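Long-range contacts in aminomethyltransferase (Bartonella henselae, PDB 3GIR), which belongs to the aminomethyltransferase family and pairs a folate-binding domain with a C-terminal barrel domain of the glycine cleavage T-protein type: residues I126-I131 and V143-N148; A323-F328 and V367-R372; P92-F97 and F163-I168. All blocks are in the same frame, centred on the assembly; numbering follows the deposited sequence. Where two conformers were deposited one is given.

Contact 1. Residues I126-I131 and V143-N148; sequences ILDDLI and VANAGN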
ATOM      1  N   ILE A 126       6.653  -9.975  -8.129  1.00 18.82           N
ATOM      2  CA  ILE A 126       6.682  -9.107  -6.956  1.00 17.58           C
ATOM      3  C   ILE A 126       6.400  -9.903  -5.704  1.00 18.30           C
ATOM      4  O   ILE A 126       5.257 -10.303  -5.407  1.00 16.82           O
ATOM      5  CB  ILE A 126       5.705  -7.928  -7.113  1.00 18.27           C
ATOM      6  CG1 ILE A 126       6.100  -7.008  -8.273  1.00 17.67           C
ATOM      7  CG2 ILE A 126       5.672  -7.027  -5.783  1.00 16.96           C
ATOM      8  CD1 ILE A 126       4.993  -6.044  -8.697  1.00 19.13           C
ATOM      9  N   LEU A 127       7.447 -10.164  -4.901  1.00 16.86           N
ATOM     10  CA  LEU A 127       7.262 -10.848  -3.610  1.00 17.40           C
ATOM     11  C   LEU A 127       6.483  -9.959  -2.608  1.00 17.98           C
ATOM     12  O   LEU A 127       5.713 -10.471  -1.807  1.00 18.17           O
ATOM     13  CB  LEU A 127       8.636 -11.172  -2.984  1.00 17.23           C
ATOM     14  CG  LEU A 127       9.427 -12.186  -3.853  1.00 18.61           C
ATOM     15  CD1 LEU A 127      10.936 -12.313  -3.440  1.00 20.79           C
ATOM     16  CD2 LEU A 127       8.716 -13.583  -3.686  1.00 21.80           C
ATOM     17  N   ASP A 128       6.737  -8.661  -2.647  1.00 18.25           N
ATOM     18  CA  ASP A 128       6.069  -7.661  -1.798  1.00 17.64           C
ATOM     19  C   ASP A 128       6.377  -6.303  -2.338  1.00 18.19           C
ATOM     20  O   ASP A 128       7.446  -6.069  -2.901  1.00 18.11           O
ATOM     21  CB  ASP A 128       6.486  -7.739  -0.322  1.00 18.14           C
ATOM     22  CG  ASP A 128       5.395  -7.186   0.643  1.00 21.03           C
ATOM     23  OD1 ASP A 128       4.283  -6.916   0.124  1.00 23.93           O
ATOM     24  OD2 ASP A 128       5.745  -6.902   1.829  1.00 20.79           O
ATOM     25  N   ASP A 129       5.444  -5.385  -2.160  1.00 18.28           N
ATOM     26  CA  ASP A 129       5.773  -3.973  -2.398  1.00 19.65           C
ATOM     27  C   ASP A 129       6.084  -3.323  -1.062  1.00 19.40           C
ATOM     28  O   ASP A 129       5.630  -3.818  -0.007  1.00 20.36           O
ATOM     29  CB  ASP A 129       4.753  -3.220  -3.251  1.00 19.26           C
ATOM     30  CG  ASP A 129       3.393  -3.169  -2.741  1.00 23.38           C
ATOM     31  OD1 ASP A 129       2.959  -3.905  -1.807  1.00 25.60           O
ATOM     32  OD2 ASP A 129       2.652  -2.318  -3.384  1.00 26.48           O
ATOM     33  N   LEU A 130       6.956  -2.307  -1.109  1.00 19.18           N
ATOM     34  CA  LEU A 130       7.584  -1.826   0.140  1.00 21.48           C
ATOM     35  C   LEU A 130       7.765  -0.336   0.008  1.00 21.40           C
ATOM     36  O   LEU A 130       7.866   0.144  -1.088  1.00 21.81           O
ATOM     37  CB  LEU A 130       8.993  -2.509   0.263  1.00 24.52           C
ATOM     38  CG  LEU A 130       9.188  -4.009   0.339  1.00 26.89           C
ATOM     39  CD1 LEU A 130      10.634  -4.545   0.153  1.00 30.06           C
ATOM     40  CD2 LEU A 130       8.661  -4.538   1.685  1.00 28.25           C
ATOM     41  N   ILE A 131       7.927   0.388   1.121  1.00 18.25           N
ATOM     42  CA  ILE A 131       8.417   1.734   1.118  1.00 17.85           C
ATOM     43  C   ILE A 131       9.733   1.732   1.877  1.00 17.15           C
ATOM     44  O   ILE A 131       9.839   1.227   3.030  1.00 17.29           O
ATOM     45  CB  ILE A 131       7.484   2.766   1.789  1.00 18.57           C
ATOM     46  CG1 ILE A 131       6.056   2.623   1.268  1.00 23.64           C
ATOM     47  CG2 ILE A 131       8.077   4.156   1.702  1.00 19.89           C
ATOM     48  CD1 ILE A 131       5.958   2.968  -0.188  1.00 26.55           C
ATOM     49  N   VAL A 143       9.037  -0.548   5.207  1.00 17.05           N
ATOM     50  CA  VAL A 143       7.720  -0.985   5.715  1.00 18.19           C
ATOM     51  C   VAL A 143       7.158  -2.048   4.792  1.00 19.23           C
ATOM     52  O   VAL A 143       7.000  -1.775   3.596  1.00 19.87           O
ATOM     53  CB  VAL A 143       6.775   0.247   5.816  1.00 18.66           C
ATOM     54  CG1 VAL A 143       5.399  -0.191   6.371  1.00 20.08           C
ATOM     55  CG2 VAL A 143       7.318   1.343   6.785  1.00 19.53           C
ATOM     56  N   ALA A 144       6.857  -3.212   5.377  1.00 18.70           N
ATOM     57  CA  ALA A 144       6.435  -4.444   4.686  1.00 19.09           C
ATOM     58  C   ALA A 144       4.978  -4.687   4.938  1.00 18.95           C
ATOM     59  O   ALA A 144       4.466  -4.378   6.023  1.00 19.00           O
ATOM     60  CB  ALA A 144       7.230  -5.642   5.209  1.00 19.68           C
ATOM     61  N   ASN A 145       4.306  -5.313   3.984  1.00 18.24           N
ATOM     62  CA  ASN A 145       2.919  -5.689   4.225  1.00 18.62           C
ATOM     63  C   ASN A 145       2.728  -6.781   5.219  1.00 17.58           C
ATOM     64  O   ASN A 145       3.551  -7.696   5.315  1.00 18.32           O
ATOM     65  CB  ASN A 145       2.332  -6.148   2.866  1.00 18.16           C
ATOM     66  CG  ASN A 145       2.011  -5.036   1.981  1.00 23.00           C
ATOM     67  OD1 ASN A 145       2.701  -4.818   0.912  1.00 28.09           O
ATOM     68  ND2 ASN A 145       1.004  -4.254   2.374  1.00 22.77           N
ATOM     69  N   ALA A 146       1.572  -6.792   5.898  1.00 18.48           N
ATOM     70  CA  ALA A 146       1.286  -7.750   6.926  1.00 20.66           C
ATOM     71  C   ALA A 146       1.459  -9.209   6.506  1.00 22.29           C
ATOM     72  O   ALA A 146       2.109  -9.988   7.205  1.00 25.70           O
ATOM     73  CB  ALA A 146      -0.125  -7.482   7.473  1.00 20.52           C
ATOM     74  N   GLY A 147       0.901  -9.565   5.389  1.00 22.34           N
ATOM     75  CA  GLY A 147       0.927 -10.985   4.991  1.00 23.72           C
ATOM     76  C   GLY A 147       2.280 -11.528   4.612  1.00 23.71           C
ATOM     77  O   GLY A 147       2.510 -12.736   4.558  1.00 24.09           O
ATOM     78  N   ASN A 148       3.172 -10.609   4.296  1.00 22.79           N
ATOM     79  CA  ASN A 148       4.475 -10.907   3.766  1.00 21.73           C
ATOM     80  C   ASN A 148       5.617 -10.589   4.665  1.00 21.88           C
ATOM     81  O   ASN A 148       6.772 -10.746   4.281  1.00 21.90           O
ATOM     82  CB  ASN A 148       4.688 -10.115   2.452  1.00 21.48           C
ATOM     83  CG  ASN A 148       3.657 -10.424   1.387  1.00 28.80           C
ATOM     84  OD1 ASN A 148       3.142  -9.515   0.708  1.00 34.17           O
ATOM     85  ND2 ASN A 148       3.325 -11.676   1.255  1.00 27.97           N
TER

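Contact 2. Residues A323-F328 and V367-R372; sequences AGAVLF and VFTELR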
ATOM      1  N   ALA A 323     -13.605  -8.799  -6.146  1.00 20.78           N
ATOM      2  CA  ALA A 323     -12.420  -9.572  -6.416  1.00 20.06           C
ATOM      3  C   ALA A 323     -12.777 -11.016  -6.749  1.00 20.07           C
ATOM      4  O   ALA A 323     -13.608 -11.649  -6.046  1.00 21.14           O
ATOM      5  CB  ALA A 323     -11.545  -9.492  -5.164  1.00 21.34           C
ATOM      6  N   GLY A 324     -12.136 -11.551  -7.770  1.00 20.05           N
ATOM      7  CA  GLY A 324     -12.327 -12.910  -8.255  1.00 20.10           C
ATOM      8  C   GLY A 324     -13.313 -13.072  -9.407  1.00 20.21           C
ATOM      9  O   GLY A 324     -13.325 -14.114 -10.080  1.00 23.38           O
ATOM     10  N   ALA A 325     -14.108 -12.037  -9.673  1.00 19.96           N
ATOM     11  CA  ALA A 325     -14.983 -12.059 -10.847  1.00 19.26           C
ATOM     12  C   ALA A 325     -14.197 -12.312 -12.153  1.00 19.99           C
ATOM     13  O   ALA A 325     -13.235 -11.579 -12.454  1.00 19.73           O
ATOM     14  CB  ALA A 325     -15.727 -10.756 -10.931  1.00 18.51           C
ATOM     15  N   VAL A 326     -14.636 -13.285 -12.946  1.00 17.99           N
ATOM     16  CA  VAL A 326     -13.926 -13.640 -14.139  1.00 18.85           C
ATOM     17  C   VAL A 326     -14.311 -12.657 -15.270  1.00 18.52           C
ATOM     18  O   VAL A 326     -15.468 -12.309 -15.402  1.00 19.07           O
ATOM     19  CB  VAL A 326     -14.245 -15.107 -14.575  1.00 20.50           C
ATOM     20  CG1 VAL A 326     -13.540 -15.392 -15.852  1.00 20.52           C
ATOM     21  CG2 VAL A 326     -13.843 -16.064 -13.432  1.00 22.82           C
ATOM     22  N   LEU A 327     -13.337 -12.225 -16.072  1.00 16.13           N
ATOM     23  CA  LEU A 327     -13.593 -11.300 -17.201  1.00 17.75           C
ATOM     24  C   LEU A 327     -13.503 -12.029 -18.525  1.00 16.79           C
ATOM     25  O   LEU A 327     -12.620 -12.848 -18.735  1.00 17.62           O
ATOM     26  CB  LEU A 327     -12.577 -10.190 -17.209  1.00 16.02           C
ATOM     27  CG  LEU A 327     -12.606  -9.257 -16.022  1.00 18.34           C
ATOM     28  CD1 LEU A 327     -11.448  -8.208 -16.034  1.00 17.34           C
ATOM     29  CD2 LEU A 327     -13.976  -8.578 -15.810  1.00 19.17           C
ATOM     30  N   PHE A 328     -14.485 -11.731 -19.343  1.00 17.39           N
ATOM     31  CA  PHE A 328     -14.641 -12.308 -20.678  1.00 18.54           C
ATOM     32  C   PHE A 328     -14.619 -11.246 -21.784  1.00 18.80           C
ATOM     33  O   PHE A 328     -14.961 -10.071 -21.541  1.00 17.37           O
ATOM     34  CB  PHE A 328     -16.017 -13.019 -20.760  1.00 21.24           C
ATOM     35  CG  PHE A 328     -16.183 -14.115 -19.748  1.00 22.26           C
ATOM     36  CD1 PHE A 328     -15.752 -15.406 -20.013  1.00 26.11           C
ATOM     37  CD2 PHE A 328     -16.722 -13.832 -18.528  1.00 25.88           C
ATOM     38  CE1 PHE A 328     -15.880 -16.436 -19.034  1.00 28.00           C
ATOM     39  CE2 PHE A 328     -16.841 -14.834 -17.553  1.00 27.14           C
ATOM     40  CZ  PHE A 328     -16.431 -16.143 -17.819  1.00 27.41           C
ATOM     41  N   VAL A 367     -15.399  -5.037 -21.375  1.00 18.13           N
ATOM     42  CA  VAL A 367     -15.193  -6.429 -20.978  1.00 16.78           C
ATOM     43  C   VAL A 367     -16.409  -6.825 -20.192  1.00 17.33           C
ATOM     44  O   VAL A 367     -17.231  -6.005 -19.836  1.00 18.53           O
ATOM     45  CB  VAL A 367     -13.882  -6.669 -20.208  1.00 17.74           C
ATOM     46  CG1 VAL A 367     -12.634  -6.273 -21.063  1.00 18.36           C
ATOM     47  CG2 VAL A 367     -13.820  -5.902 -18.891  1.00 17.39           C
ATOM     48  N   PHE A 368     -16.523  -8.117 -19.927  1.00 17.57           N
ATOM     49  CA  PHE A 368     -17.765  -8.611 -19.327  1.00 18.97           C
ATOM     50  C   PHE A 368     -17.501  -9.622 -18.223  1.00 18.56           C
ATOM     51  O   PHE A 368     -16.498 -10.297 -18.183  1.00 19.54           O
ATOM     52  CB  PHE A 368     -18.623  -9.300 -20.437  1.00 19.86           C
ATOM     53  CG  PHE A 368     -18.879  -8.418 -21.625  1.00 19.22           C
ATOM     54  CD1 PHE A 368     -19.958  -7.591 -21.618  1.00 22.41           C
ATOM     55  CD2 PHE A 368     -17.946  -8.338 -22.668  1.00 18.69           C
ATOM     56  CE1 PHE A 368     -20.168  -6.691 -22.663  1.00 22.81           C
ATOM     57  CE2 PHE A 368     -18.120  -7.391 -23.694  1.00 20.56           C
ATOM     58  CZ  PHE A 368     -19.232  -6.620 -23.685  1.00 18.78           C
ATOM     59  N   THR A 369     -18.468  -9.661 -17.328  1.00 19.62           N
ATOM     60  CA  THR A 369     -18.532 -10.767 -16.301  1.00 20.83           C
ATOM     61  C   THR A 369     -19.950 -11.305 -16.235  1.00 21.51           C
ATOM     62  O   THR A 369     -20.847 -10.845 -16.915  1.00 22.91           O
ATOM     63  CB  THR A 369     -18.023 -10.247 -14.943  1.00 21.10           C
ATOM     64  OG1 THR A 369     -17.709 -11.361 -14.102  1.00 23.11           O
ATOM     65  CG2 THR A 369     -19.005  -9.400 -14.276  1.00 20.93           C
ATOM     66  N   GLU A 370     -20.157 -12.355 -15.462  1.00 21.58           N
ATOM     67  CA  GLU A 370     -21.454 -12.955 -15.390  1.00 22.99           C
ATOM     68  C   GLU A 370     -22.028 -12.773 -13.982  1.00 22.33           C
ATOM     69  O   GLU A 370     -21.341 -13.043 -12.999  1.00 24.86           O
ATOM     70  CB  GLU A 370     -21.325 -14.422 -15.667  1.00 25.27           C
ATOM     71  CG  GLU A 370     -21.101 -14.804 -17.085  1.00 32.25           C
ATOM     72  CD  GLU A 370     -22.302 -14.599 -18.049  1.00 41.54           C
ATOM     73  OE1 GLU A 370     -23.458 -15.099 -17.769  1.00 47.61           O
ATOM     74  OE2 GLU A 370     -22.048 -13.959 -19.118  1.00 45.99           O
ATOM     75  N   LEU A 371     -23.287 -12.395 -13.904  1.00 22.35           N
ATOM     76  CA  LEU A 371     -23.977 -12.294 -12.605  1.00 23.40           C
ATOM     77  C   LEU A 371     -25.374 -12.860 -12.747  1.00 23.48           C
ATOM     78  O   LEU A 371     -26.103 -12.444 -13.626  1.00 23.30           O
ATOM     79  CB  LEU A 371     -24.058 -10.850 -12.175  1.00 23.49           C
ATOM     80  CG  LEU A 371     -24.861 -10.511 -10.923  1.00 25.77           C
ATOM     81  CD1 LEU A 371     -24.240 -11.145  -9.669  1.00 27.07           C
ATOM     82  CD2 LEU A 371     -25.021  -8.960 -10.722  1.00 29.42           C
ATOM     83  N   ARG A 372     -25.700 -13.882 -11.933  1.00 23.63           N
ATOM     84  CA  ARG A 372     -27.023 -14.569 -11.997  1.00 24.34           C
ATOM     85  C   ARG A 372     -27.346 -14.985 -13.410  1.00 24.24           C
ATOM     86  O   ARG A 372     -28.465 -14.824 -13.899  1.00 25.93           O
ATOM     87  CB  ARG A 372     -28.126 -13.750 -11.384  1.00 24.76           C
ATOM     88  CG  ARG A 372     -27.875 -13.300 -10.001  1.00 24.61           C
ATOM     89  CD  ARG A 372     -28.989 -12.509  -9.440  1.00 26.15           C
ATOM     90  NE  ARG A 372     -29.158 -11.231 -10.091  1.00 30.27           N
ATOM     91  CZ  ARG A 372     -28.550 -10.119  -9.702  1.00 31.28           C
ATOM     92  NH1 ARG A 372     -27.765 -10.118  -8.627  1.00 30.83           N
ATOM     93  NH2 ARG A 372     -28.775  -8.998 -10.365  1.00 34.45           N
TER

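Contact 3. Residues P92-F97 and F163-I168; sequences PKAVEF and FECQVI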
ATOM      1  N   PRO A  92      27.524  -0.577   7.840  1.00 23.89           N
ATOM      2  CA  PRO A  92      28.350   0.226   6.955  1.00 24.77           C
ATOM      3  C   PRO A  92      28.140  -0.024   5.484  1.00 25.01           C
ATOM      4  O   PRO A  92      28.461   0.811   4.684  1.00 26.08           O
ATOM      5  CB  PRO A  92      29.788  -0.129   7.366  1.00 24.18           C
ATOM      6  CG  PRO A  92      29.677  -1.330   8.169  1.00 24.69           C
ATOM      7  CD  PRO A  92      28.293  -1.386   8.789  1.00 24.97           C
ATOM      8  N   LYS A  93      27.620  -1.187   5.140  1.00 24.43           N
ATOM      9  CA  LYS A  93      27.314  -1.500   3.757  1.00 24.31           C
ATOM     10  C   LYS A  93      25.812  -1.603   3.488  1.00 22.90           C
ATOM     11  O   LYS A  93      25.395  -2.286   2.551  1.00 21.72           O
ATOM     12  CB  LYS A  93      28.053  -2.764   3.345  1.00 24.92           C
ATOM     13  CG  LYS A  93      29.601  -2.579   3.546  1.00 26.77           C
ATOM     14  CD  LYS A  93      30.154  -1.499   2.599  1.00 28.36           C
ATOM     15  CE  LYS A  93      31.715  -1.333   2.734  1.00 32.34           C
ATOM     16  NZ  LYS A  93      32.168  -0.179   1.846  1.00 37.29           N
ATOM     17  N   ALA A  94      25.014  -0.908   4.300  1.00 21.99           N
ATOM     18  CA  ALA A  94      23.548  -0.866   4.046  1.00 22.38           C
ATOM     19  C   ALA A  94      23.185  -0.398   2.665  1.00 21.75           C
ATOM     20  O   ALA A  94      22.271  -0.957   2.015  1.00 20.84           O
ATOM     21  CB  ALA A  94      22.852   0.002   5.133  1.00 21.14           C
ATOM     22  N   VAL A  95      23.842   0.657   2.186  1.00 22.28           N
ATOM     23  CA  VAL A  95      23.600   1.157   0.818  1.00 22.65           C
ATOM     24  C   VAL A  95      23.794   0.111  -0.278  1.00 22.52           C
ATOM     25  O   VAL A  95      22.963  -0.040  -1.189  1.00 22.99           O
ATOM     26  CB  VAL A  95      24.475   2.418   0.509  1.00 23.53           C
ATOM     27  CG1 VAL A  95      24.469   2.820  -1.001  1.00 24.09           C
ATOM     28  CG2 VAL A  95      24.027   3.591   1.413  1.00 25.26           C
ATOM     29  N   GLU A  96      24.917  -0.604  -0.248  1.00 22.84           N
ATOM     30  CA  GLU A  96      25.192  -1.607  -1.209  1.00 22.18           C
ATOM     31  C   GLU A  96      24.230  -2.823  -1.089  1.00 20.88           C
ATOM     32  O   GLU A  96      23.755  -3.362  -2.058  1.00 20.52           O
ATOM     33  CB  GLU A  96      26.646  -2.065  -0.996  1.00 24.12           C
ATOM     34  CG  GLU A  96      27.629  -0.965  -1.291  1.00 27.36           C
ATOM     35  CD  GLU A  96      27.929   0.070  -0.182  1.00 33.24           C
ATOM     36  OE1 GLU A  96      27.388   0.033   0.968  1.00 28.46           O
ATOM     37  OE2 GLU A  96      28.734   1.004  -0.508  1.00 38.09           O
ATOM     38  N   PHE A  97      23.906  -3.202   0.128  1.00 19.90           N
ATOM     39  CA  PHE A  97      22.965  -4.262   0.324  1.00 18.28           C
ATOM     40  C   PHE A  97      21.590  -3.911  -0.318  1.00 16.64           C
ATOM     41  O   PHE A  97      20.978  -4.724  -1.055  1.00 17.97           O
ATOM     42  CB  PHE A  97      22.806  -4.554   1.784  1.00 18.06           C
ATOM     43  CG  PHE A  97      21.557  -5.341   2.082  1.00 20.06           C
ATOM     44  CD1 PHE A  97      21.289  -6.577   1.478  1.00 20.04           C
ATOM     45  CD2 PHE A  97      20.619  -4.805   2.959  1.00 19.27           C
ATOM     46  CE1 PHE A  97      20.125  -7.230   1.750  1.00 18.17           C
ATOM     47  CE2 PHE A  97      19.410  -5.447   3.152  1.00 21.85           C
ATOM     48  CZ  PHE A  97      19.175  -6.644   2.592  1.00 20.54           C
ATOM     49  N   PHE A 163      26.793  -9.087   2.899  1.00 22.99           N
ATOM     50  CA  PHE A 163      27.045  -7.682   3.165  1.00 22.93           C
ATOM     51  C   PHE A 163      27.255  -7.397   4.611  1.00 23.33           C
ATOM     52  O   PHE A 163      26.724  -8.084   5.486  1.00 21.78           O
ATOM     53  CB  PHE A 163      25.852  -6.804   2.674  1.00 22.12           C
ATOM     54  CG  PHE A 163      25.662  -6.812   1.208  1.00 21.10           C
ATOM     55  CD1 PHE A 163      26.339  -5.903   0.402  1.00 22.46           C
ATOM     56  CD2 PHE A 163      24.813  -7.723   0.603  1.00 19.99           C
ATOM     57  CE1 PHE A 163      26.161  -5.944  -0.962  1.00 23.73           C
ATOM     58  CE2 PHE A 163      24.671  -7.760  -0.703  1.00 21.20           C
ATOM     59  CZ  PHE A 163      25.339  -6.831  -1.489  1.00 22.67           C
ATOM     60  N   GLU A 164      28.032  -6.372   4.888  1.00 25.16           N
ATOM     61  CA  GLU A 164      28.229  -5.952   6.302  0.50 25.60           C
ATOM     62  C   GLU A 164      27.121  -4.978   6.679  1.00 24.57           C
ATOM     63  O   GLU A 164      27.256  -3.768   6.647  1.00 25.31           O
ATOM     64  CB  GLU A 164      29.602  -5.342   6.569  0.50 27.05           C
ATOM     65  CG  GLU A 164      29.847  -5.177   8.079  0.50 28.35           C
ATOM     66  CD  GLU A 164      31.167  -4.548   8.439  0.50 33.34           C
ATOM     67  OE1 GLU A 164      31.894  -4.068   7.541  0.50 36.77           O
ATOM     68  OE2 GLU A 164      31.474  -4.530   9.649  0.50 32.85           O
ATOM     69  N   CYS A 165      25.994  -5.555   7.006  1.00 24.70           N
ATOM     70  CA  CYS A 165      24.771  -4.805   7.296  0.50 24.98           C
ATOM     71  C   CYS A 165      23.922  -5.719   8.161  1.00 24.66           C
ATOM     72  O   CYS A 165      24.046  -6.951   8.066  1.00 27.50           O
ATOM     73  CB  CYS A 165      24.037  -4.456   5.979  0.50 25.29           C
ATOM     74  SG  CYS A 165      22.508  -3.463   6.145  0.50 28.49           S
ATOM     75  N   GLN A 166      23.026  -5.134   8.947  1.00 23.64           N
ATOM     76  CA  GLN A 166      22.067  -5.912   9.711  1.00 23.52           C
ATOM     77  C   GLN A 166      20.624  -5.566   9.280  1.00 22.54           C
ATOM     78  O   GLN A 166      20.372  -4.436   8.914  1.00 22.23           O
ATOM     79  CB  GLN A 166      22.206  -5.602  11.201  1.00 25.27           C
ATOM     80  CG  GLN A 166      23.584  -5.973  11.808  1.00 30.83           C
ATOM     81  CD  GLN A 166      23.958  -7.444  11.668  1.00 40.76           C
ATOM     82  OE1 GLN A 166      25.085  -7.779  11.248  1.00 47.51           O
ATOM     83  NE2 GLN A 166      23.033  -8.330  12.029  1.00 44.51           N
ATOM     84  N   VAL A 167      19.757  -6.547   9.331  1.00 22.62           N
ATOM     85  CA  VAL A 167      18.329  -6.423   9.040  1.00 21.24           C
ATOM     86  C   VAL A 167      17.640  -6.798  10.335  1.00 20.58           C
ATOM     87  O   VAL A 167      17.869  -7.895  10.864  1.00 22.58           O
ATOM     88  CB  VAL A 167      17.961  -7.455   7.929  1.00 21.83           C
ATOM     89  CG1 VAL A 167      16.532  -7.391   7.508  1.00 23.61           C
ATOM     90  CG2 VAL A 167      18.877  -7.206   6.679  1.00 25.14           C
ATOM     91  N   ILE A 168      16.761  -5.918  10.834  1.00 21.35           N
ATOM     92  CA  ILE A 168      16.160  -6.062  12.138  1.00 19.59           C
ATOM     93  C   ILE A 168      14.625  -5.820  12.038  1.00 19.18           C
ATOM     94  O   ILE A 168      14.232  -4.727  11.698  1.00 19.09           O
ATOM     95  CB  ILE A 168      16.737  -5.016  13.147  1.00 22.34           C
ATOM     96  CG1 ILE A 168      18.271  -5.068  13.124  1.00 27.18           C
ATOM     97  CG2 ILE A 168      16.170  -5.287  14.564  1.00 26.44           C
ATOM     98  CD1 ILE A 168      18.904  -3.882  13.818  1.00 33.16           C
TER

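Contact 1. Residues I126-I131 and V143-N148
Ile131 and Val143 form an antiparallel hydrogen-bonded pair within the hairpin of strands 126-136 and 139-144, and this backbone pairing gives way to a polar side-chain contact where the strands diverge. The evidence for the pairing is Val143 N to Ile131 O at 2.9 Å; the return bond, Ile131 N to Val143 O, is weak at 3.4 Å. Val143 O also receives a CA-H...O contact from Leu130 CA at 3.5 Å. Leu130 reaches across the hairpin with one methyl, its CD2 lying 4.0 Å from Ala144 CB.

Farther on the backbones separate, and Asp128 spans the gap. Its chi1 of -154° sets CG opposite the backbone N and sends the carboxylate toward residues 144-148. There OD2 accepts Asn145 N at 3.0 Å through its syn lone pair, with an N-H...O angle of 150°. The same oxygen rests 3.4 Å from Asn148 CB, and both asparagine side chains lie next to the carboxylate. The turn after the strand closes on itself by Asn148 N to Asn145 O, 3.1 Å.

Asp129 also approaches Asn145, but its OD2 is hydrogen-bonded to Tyr116 of strand 114-120, the neighbour of 126-136 on the side away from 139-144. Asp152 of helix 149-159 touches Leu130 and Ala144 and brings a second carboxylate close to Asp128 OD2, while Ala144 pairs by its backbone with Lys85 of strand 85-90.

Contact 2. Residues A323-F328 and V367-R372
The Phe328 and Phe368 rings meet the opposite strand at their edges. At the Phe328 edge lies the carbonyl oxygen of its bridge partner, Phe368 O, 3.6 Å from Phe328 CD2, with Thr369 CA also near the ring plane. The Phe368 edge mirrors this: Phe328 O is 3.6 Å from Phe368 CD2. Glu370 CG approaches the Phe328 ring obliquely, next to CE2. Outside the two segments, the Phe368 ring makes a cation-pi interaction with Lys375.

The reciprocal placement goes with the backbone pairing. Phe328 and Phe368 are a single antiparallel hydrogen-bonded pair, in which Phe328 N gives a nearly straight bond (163°) to Phe368 O at 2.7 Å, and Phe368 N returns one to Phe328 O at 3.0 Å. Phe368 O takes a further CA-H...O contact from Leu327 CA at 3.2 Å. Beyond the bridge the strands splay, their axes running at 130° to each other, and a side chain continues the bonding: Thr369 OG1 donates to Val326 O at 2.8 Å. A chi1 of -163° directs that hydroxyl to the carbonyl by placing it opposite the threonine's own N. Ala325 CB sits beside the same hydroxyl.

Leu327 and Val367 meet on the buried side, CD2 to CG2 at 4.1 Å, and both also touch Leu313 of strand 309-315.

Strands 326-328 and 366-371 are the two outermost strands of a six-stranded antiparallel sheet, so this short bridge joins its two edge strands, as expected for the C-terminal barrel domain. Chemically, the closure relies on three hydrogen bonds within residues 326-328 and 368-369: two are backbone to backbone, and the threonine hydroxyl supplies the third next to the single bridge, where the strands splay.

Contact 3. Residues P92-F97 and F163-I168
Phe163 lies flat over the first turn of helix 94-101, and this is the tight part of the contact. Phe97 CA stands 3.6 Å above the centre of the Phe163 ring, only 6° off its normal, a CH-pi contact. Phe97 CB adds an approach of 3.7 Å to Phe163 CG. The two rings are inclined by 56°, neither stacked nor edge-to-face; Phe163 CD2 meets the edge of the Phe97 ring, 3.8 Å from CD1. With chi1 at 163°, the Phe97 ring swings past Phe163 toward strand 166-169, where CE2 reaches Val167 CG2 at 4.0 Å. Cys165 was modelled in two conformers; in the one given, SG sits 3.6 Å from Ala94 CB and makes an oblique sulfur-aromatic contact with the Phe97 ring, which is doubtful because the other copy may differ. Leu156 of helix 149-159 and Val89 of strand 85-90 also touch the Phe97 side chain.

The solvent side is looser. Pro92, Lys93 and Glu164 are exposed, the end of Lys93 leads away from the contact, and Glu164 too has two conformers. In the one given, its extended chain passes the proline ring and its charged end does not touch that of Lys93.

One hydrogen bond links the segments: Lys93 N, at the helix N-cap, donates to Glu164 O at 3.0 Å. Glu164 is the centre of an inverse gamma turn. Lys93 O in turn accepts Phe97 N within the first helical turn. The chemistry is therefore mainly apolar, with a single backbone hydrogen bond joining the turn to the helix start.

How the contacts relate
From the N terminus, the chain first enters contact 3 at residues 92-97, just after strand 85-90. Before that contact is completed by 163-168, contact 1 opens at 126-131 and closes at 143-148, so the hairpin loop lies wholly within the larger one. Both reach the same five-stranded antiparallel sheet of the folate-binding domain: contact 1 joins two adjacent strands, and contact 3 ties a helix start to the approach to an outermost strand. Contact 2 follows in series, in the C-terminal barrel domain: 367-372 returns to 323-328 after 38 residues that include strands 334-344 and 349-356, linking the two edge strands of a separate sheet. Its centre is about 46 Å from that of contact 3.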